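Side-chain contacts in erythrocyte membrane protein 1 (Plasmodium falciparum, PDB 2XU0), which probably binds host cell-surface receptors as an adhesin of infected red cells, this chain being its N-terminal segment and first Duffy-binding-like domain, implicated in rosetting: residues A[138-141]-A[142-146]; A[215-218]-A[219-223]. The protein carries 10 engineered substitutions. One frame throughout, in Å; residues are numbered along the deposited sequence.

Contact 1 of 2, residues A[138-141]-A[142-146]; sequences ICDQ and NLEFL
Glu144 OE2 has two partners: Arg100 forms a salt bridge with it, and a water that donates to Asp140 OD2 at 3.0 Å donates more weakly to Glu144 OE2 at 3.4 Å. Glu144 belongs to a short 3-10 segment that Asp140 immediately precedes, in the loop between helices 133-136 and 154-175 of the Duffy-binding domain. Leu143 N bonds to Asp140 O at 2.9 Å, and Glu144 N to Gln141 O at 3.1 Å, the i to i+3 bonds of a 3-10 turn. Asp140 OD1 and Glu144 OE2 lie 4.5 Å apart, like charges that Arg100, salt-bridged to both, probably offsets. Glu144 CG is anti to its own carbonyl carbon (chi1 -61°) and the chain runs out straight beyond it, which sets CB and CG against Gln141 O and OE2 alongside Gln141 CG. The Gln141 amide and the Glu144 carboxylate are turned almost perpendicular, 87° apart. The Asn142 amide is held by Thr164 and by the backbone oxygen of Asn160, both in helix 154-175, while the disulfide from Cys139 to Cys97 fixes the chain just before the turn. Beyond the acids, the bent Gln141 chain brings its amide to the rim of the Phe145 ring, the two planes 86° apart, with Gln141 OE1 at the edge, 3.2 Å from Phe145 CE2.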
ATOM      1  N   ILE A 138      -8.697  -6.838   4.541  1.00 38.39           N
ATOM      2  CA  ILE A 138      -9.503  -5.649   4.827  1.00 38.57           C
ATOM      3  C   ILE A 138     -10.827  -6.003   5.548  1.00 44.70           C
ATOM      4  O   ILE A 138     -11.450  -7.032   5.237  1.00 43.57           O
ATOM      5  CB  ILE A 138      -9.707  -4.785   3.533  1.00 40.72           C
ATOM      6  CG1 ILE A 138      -9.451  -3.301   3.812  1.00 39.50           C
ATOM      7  CG2 ILE A 138     -11.086  -5.022   2.844  1.00 41.83           C
ATOM      8  CD1 ILE A 138      -9.342  -2.394   2.567  1.00 40.47           C
ATOM      9  N   CYS A 139     -11.246  -5.150   6.497  1.00 40.86           N
ATOM     10  CA  CYS A 139     -12.477  -5.369   7.270  1.00 41.02           C
ATOM     11  C   CYS A 139     -13.733  -4.945   6.521  1.00 43.58           C
ATOM     12  O   CYS A 139     -14.333  -3.925   6.862  1.00 44.03           O
ATOM     13  CB  CYS A 139     -12.384  -4.706   8.643  1.00 41.70           C
ATOM     14  SG  CYS A 139     -11.012  -5.302   9.660  0.75 46.31           S
ATOM     15  N   ASP A 140     -14.162  -5.760   5.528  1.00 39.08           N
ATOM     16  CA  ASP A 140     -15.302  -5.506   4.638  1.00 38.86           C
ATOM     17  C   ASP A 140     -16.495  -6.471   4.841  1.00 41.93           C
ATOM     18  O   ASP A 140     -17.483  -6.401   4.104  1.00 38.16           O
ATOM     19  CB  ASP A 140     -14.803  -5.621   3.160  1.00 41.80           C
ATOM     20  CG  ASP A 140     -14.420  -7.038   2.706  1.00 52.87           C
ATOM     21  OD1 ASP A 140     -14.239  -7.930   3.582  1.00 53.10           O
ATOM     22  OD2 ASP A 140     -14.237  -7.241   1.493  1.00 61.19           O
ATOM     23  N   GLN A 141     -16.389  -7.373   5.820  1.00 43.35           N
ATOM     24  CA  GLN A 141     -17.385  -8.409   6.104  1.00 43.75           C
ATOM     25  C   GLN A 141     -18.854  -7.998   6.193  1.00 48.45           C
ATOM     26  O   GLN A 141     -19.708  -8.696   5.642  1.00 48.64           O
ATOM     27  CB  GLN A 141     -16.919  -9.307   7.241  1.00 45.56           C
ATOM     28  CG  GLN A 141     -17.337 -10.760   7.065  1.00 66.63           C
ATOM     29  CD  GLN A 141     -18.459 -11.165   7.984  1.00 81.82           C
ATOM     30  OE1 GLN A 141     -19.332 -11.945   7.603  1.00 76.88           O
ATOM     31  NE2 GLN A 141     -18.430 -10.686   9.226  1.00 70.36           N
ATOM     32  N   ASN A 142     -19.143  -6.818   6.773  1.00 44.80           N
ATOM     33  CA  ASN A 142     -20.501  -6.283   6.900  1.00 43.42           C
ATOM     34  C   ASN A 142     -21.119  -5.932   5.565  1.00 49.46           C
ATOM     35  O   ASN A 142     -22.356  -5.969   5.427  1.00 50.45           O
ATOM     36  CB  ASN A 142     -20.498  -5.056   7.823  1.00 43.66           C
ATOM     37  CG  ASN A 142     -19.674  -3.899   7.321  1.00 49.34           C
ATOM     38  OD1 ASN A 142     -18.455  -4.005   7.086  1.00 43.58           O
ATOM     39  ND2 ASN A 142     -20.331  -2.775   7.137  1.00 37.75           N
ATOM     40  N   LEU A 143     -20.263  -5.595   4.562  1.00 46.07           N
ATOM     41  CA  LEU A 143     -20.718  -5.268   3.212  1.00 45.79           C
ATOM     42  C   LEU A 143     -21.160  -6.523   2.440  1.00 48.65           C
ATOM     43  O   LEU A 143     -21.720  -6.379   1.359  1.00 47.01           O
ATOM     44  CB  LEU A 143     -19.681  -4.436   2.416  1.00 46.27           C
ATOM     45  CG  LEU A 143     -19.150  -3.116   3.044  1.00 50.63           C
ATOM     46  CD1 LEU A 143     -18.307  -2.342   2.039  1.00 49.95           C
ATOM     47  CD2 LEU A 143     -20.295  -2.219   3.535  1.00 51.41           C
ATOM     48  N   GLU A 144     -20.971  -7.739   3.015  1.00 47.53           N
ATOM     49  CA  GLU A 144     -21.439  -9.011   2.407  1.00 48.90           C
ATOM     50  C   GLU A 144     -22.926  -9.265   2.744  1.00 54.73           C
ATOM     51  O   GLU A 144     -23.481 -10.291   2.356  1.00 55.59           O
ATOM     52  CB  GLU A 144     -20.602 -10.204   2.891  1.00 50.37           C
ATOM     53  CG  GLU A 144     -19.118 -10.147   2.563  1.00 59.69           C
ATOM     54  CD  GLU A 144     -18.353 -11.402   2.925  1.00 79.19           C
ATOM     55  OE1 GLU A 144     -18.938 -12.504   2.822  1.00 92.81           O
ATOM     56  OE2 GLU A 144     -17.171 -11.285   3.322  1.00 65.18           O
ATOM     57  N   PHE A 145     -23.570  -8.300   3.438  1.00 51.63           N
ATOM     58  CA  PHE A 145     -24.947  -8.350   3.932  1.00 51.35           C
ATOM     59  C   PHE A 145     -25.713  -7.085   3.571  1.00 57.17           C
ATOM     60  O   PHE A 145     -26.384  -6.478   4.414  1.00 57.34           O
ATOM     61  CB  PHE A 145     -24.923  -8.587   5.465  1.00 52.69           C
ATOM     62  CG  PHE A 145     -24.185  -9.852   5.837  1.00 53.09           C
ATOM     63  CD1 PHE A 145     -24.824 -11.088   5.794  1.00 55.46           C
ATOM     64  CD2 PHE A 145     -22.842  -9.816   6.188  1.00 54.17           C
ATOM     65  CE1 PHE A 145     -24.129 -12.262   6.098  1.00 56.00           C
ATOM     66  CE2 PHE A 145     -22.146 -10.988   6.471  1.00 56.95           C
ATOM     67  CZ  PHE A 145     -22.800 -12.202   6.448  1.00 55.65           C
ATOM     68  N   LEU A 146     -25.612  -6.696   2.297  1.00 54.51           N
ATOM     69  CA  LEU A 146     -26.252  -5.512   1.746  1.00 54.71           C
ATOM     70  C   LEU A 146     -27.493  -5.894   0.945  1.00 61.53           C
ATOM     71  O   LEU A 146     -28.363  -5.048   0.736  1.00 61.62           O
ATOM     72  CB  LEU A 146     -25.237  -4.760   0.866  1.00 54.46           C
ATOM     73  CG  LEU A 146     -24.502  -3.506   1.415  1.00 58.15           C
ATOM     74  CD1 LEU A 146     -24.322  -3.522   2.936  1.00 57.91           C
ATOM     75  CD2 LEU A 146     -23.156  -3.333   0.726  1.00 57.80           C
TER
HETATM   76  O   HOH W   1     -15.122 -10.015   0.937  1.00 46.15           O

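Contact 2 of 2, residues A[215-218]-A[219-223]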
ATOM      1  N   ASP A 215     -18.154 -13.150  -4.700  1.00 37.34           N
ATOM      2  CA  ASP A 215     -18.183 -11.689  -4.919  1.00 37.12           C
ATOM      3  C   ASP A 215     -19.350 -11.001  -4.198  1.00 38.91           C
ATOM      4  O   ASP A 215     -19.975 -10.087  -4.758  1.00 36.97           O
ATOM      5  CB  ASP A 215     -18.225 -11.382  -6.433  1.00 39.57           C
ATOM      6  CG  ASP A 215     -17.434 -10.173  -6.904  1.00 47.52           C
ATOM      7  OD1 ASP A 215     -16.644  -9.633  -6.102  1.00 48.35           O
ATOM      8  OD2 ASP A 215     -17.527  -9.837  -8.108  1.00 50.35           O
ATOM      9  N   LYS A 216     -19.637 -11.450  -2.949  1.00 36.03           N
ATOM     10  CA  LYS A 216     -20.770 -10.956  -2.146  1.00 35.99           C
ATOM     11  C   LYS A 216     -20.805  -9.464  -1.920  1.00 35.86           C
ATOM     12  O   LYS A 216     -21.877  -8.867  -2.046  1.00 36.40           O
ATOM     13  CB  LYS A 216     -20.912 -11.748  -0.828  1.00 39.38           C
ATOM     14  CG  LYS A 216     -21.629 -13.078  -1.093  1.00 55.10           C
ATOM     15  CD  LYS A 216     -21.715 -13.987   0.115  1.00 66.46           C
ATOM     16  CE  LYS A 216     -22.369 -15.310  -0.238  1.00 75.08           C
ATOM     17  NZ  LYS A 216     -22.529 -16.184   0.954  1.00 81.11           N
ATOM     18  N   VAL A 217     -19.638  -8.848  -1.601  1.00 30.53           N
ATOM     19  CA  VAL A 217     -19.577  -7.390  -1.370  1.00 28.49           C
ATOM     20  C   VAL A 217     -20.064  -6.672  -2.601  1.00 33.02           C
ATOM     21  O   VAL A 217     -20.959  -5.851  -2.489  1.00 36.03           O
ATOM     22  CB  VAL A 217     -18.162  -6.881  -0.928  1.00 30.14           C
ATOM     23  CG1 VAL A 217     -18.122  -5.351  -0.900  1.00 29.11           C
ATOM     24  CG2 VAL A 217     -17.768  -7.438   0.429  1.00 28.95           C
ATOM     25  N   GLN A 218     -19.536  -7.030  -3.793  1.00 31.01           N
ATOM     26  CA  GLN A 218     -19.914  -6.390  -5.062  1.00 30.93           C
ATOM     27  C   GLN A 218     -21.350  -6.616  -5.465  1.00 38.70           C
ATOM     28  O   GLN A 218     -22.020  -5.682  -5.930  1.00 38.91           O
ATOM     29  CB  GLN A 218     -18.956  -6.771  -6.196  1.00 31.86           C
ATOM     30  CG  GLN A 218     -17.582  -6.130  -6.045  1.00 34.43           C
ATOM     31  CD  GLN A 218     -17.645  -4.620  -5.864  1.00 37.83           C
ATOM     32  OE1 GLN A 218     -18.340  -3.893  -6.580  1.00 39.94           O
ATOM     33  NE2 GLN A 218     -16.880  -4.107  -4.936  1.00 32.45           N
ATOM     34  N   LYS A 219     -21.832  -7.853  -5.282  1.00 37.23           N
ATOM     35  CA  LYS A 219     -23.213  -8.204  -5.615  1.00 38.19           C
ATOM     36  C   LYS A 219     -24.201  -7.447  -4.738  1.00 43.84           C
ATOM     37  O   LYS A 219     -25.191  -6.941  -5.261  1.00 43.74           O
ATOM     38  CB  LYS A 219     -23.414  -9.724  -5.584  1.00 41.57           C
ATOM     39  CG  LYS A 219     -22.595 -10.364  -6.691  1.00 54.63           C
ATOM     40  CD  LYS A 219     -22.772 -11.852  -6.866  1.00 68.49           C
ATOM     41  CE  LYS A 219     -21.702 -12.376  -7.802  1.00 76.95           C
ATOM     42  NZ  LYS A 219     -21.929 -11.978  -9.222  1.00 83.71           N
ATOM     43  N   GLY A 220     -23.867  -7.293  -3.446  1.00 41.56           N
ATOM     44  CA  GLY A 220     -24.663  -6.516  -2.505  1.00 41.34           C
ATOM     45  C   GLY A 220     -24.709  -5.057  -2.899  1.00 44.83           C
ATOM     46  O   GLY A 220     -25.787  -4.458  -2.955  1.00 45.21           O
ATOM     47  N   LEU A 221     -23.539  -4.503  -3.264  1.00 40.27           N
ATOM     48  CA  LEU A 221     -23.400  -3.107  -3.696  1.00 38.68           C
ATOM     49  C   LEU A 221     -24.179  -2.808  -4.960  1.00 42.62           C
ATOM     50  O   LEU A 221     -24.835  -1.777  -5.015  1.00 41.59           O
ATOM     51  CB  LEU A 221     -21.924  -2.693  -3.841  1.00 37.69           C
ATOM     52  CG  LEU A 221     -21.193  -2.417  -2.547  1.00 40.58           C
ATOM     53  CD1 LEU A 221     -19.693  -2.425  -2.751  1.00 39.17           C
ATOM     54  CD2 LEU A 221     -21.636  -1.096  -1.941  1.00 40.29           C
ATOM     55  N   GLN A 222     -24.159  -3.709  -5.952  1.00 41.56           N
ATOM     56  CA  GLN A 222     -24.957  -3.486  -7.162  1.00 43.14           C
ATOM     57  C   GLN A 222     -26.481  -3.530  -6.938  1.00 47.80           C
ATOM     58  O   GLN A 222     -27.201  -2.791  -7.612  1.00 46.69           O
ATOM     59  CB  GLN A 222     -24.466  -4.267  -8.395  1.00 45.52           C
ATOM     60  CG  GLN A 222     -24.218  -5.740  -8.195  1.00 65.40           C
ATOM     61  CD  GLN A 222     -23.299  -6.300  -9.255  1.00 73.71           C
ATOM     62  OE1 GLN A 222     -22.079  -6.084  -9.247  1.00 60.76           O
ATOM     63  NE2 GLN A 222     -23.867  -7.081 -10.160  1.00 65.61           N
ATOM     64  N   VAL A 223     -26.944  -4.281  -5.905  1.00 45.45           N
ATOM     65  CA  VAL A 223     -28.354  -4.365  -5.497  1.00 45.93           C
ATOM     66  C   VAL A 223     -28.736  -3.037  -4.809  1.00 49.84           C
ATOM     67  O   VAL A 223     -29.719  -2.401  -5.208  1.00 48.84           O
ATOM     68  CB  VAL A 223     -28.633  -5.610  -4.598  1.00 50.72           C
ATOM     69  CG1 VAL A 223     -30.000  -5.518  -3.906  1.00 50.60           C
ATOM     70  CG2 VAL A 223     -28.520  -6.915  -5.400  1.00 50.33           C
TER
HETATM   71  O   HOH W   2     -19.670  -4.160  -8.946  1.00 35.08           O
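With CG anti to its carbonyl carbon (chi1 -71°), Gln218 bends at chi2 (-53°), which puts its amide alongside Leu221, while Gln222, with CG between backbone N and carbonyl carbon (chi1 50°), lays its chain over the Gln218 carbonyl. The two amide oxygens share a water that donates to both, 2.7 Å from Gln218 OE1 and 3.1 Å from Gln222 OE1. This is the start of the alpha-helix 216-231 in the Duffy-binding domain, where i to i+4 backbone bonds follow in sequence: Asp215 O takes Lys219 N at 3.0 Å and Gln218 O takes Gln222 N at 2.9 Å. Gln222 CG also sits 3.2 Å from Gln218 O. On the buried side, Val217 and Leu221 run side by side in the same direction, Val217 CG1 touching Leu221 CD1 at 3.8 Å, and both pack on Ile202 of helix 186-204. At the outer edge Lys219 stretches back along the turn, its CG close to Asp215 O and its CE 3.9 Å from Asp215 CB, whereas the Asp215 carboxylate is salt-bridged to Arg119. The helix start thus pairs an apolar face with a polar one: the Gln218 amide reaches out directly, NE2 giving to Ile202 O and OE1 taking from Arg253, while the water links it to Gln222 within the helix.

How the contacts relate
Contact 1 precedes contact 2 in the same Duffy-binding domain, with about 10 Å between their centres. The loop of contact 1 leads to helix 154-175, and contact 2 starts helix 216-231, so segments well separated in sequence meet directly. Val217 is central to this meeting: its CG2 lies 3.7 Å from Asp140 OD2, while Val217 CG1 faces Leu143 CB. Further along, Leu146 CD2 packs on Leu221 CD2. Val217 and Leu221 therefore pack against the 3-10 turn and the residues flanking it, including the Asp140 carboxylate, joining loop and helix within this domain.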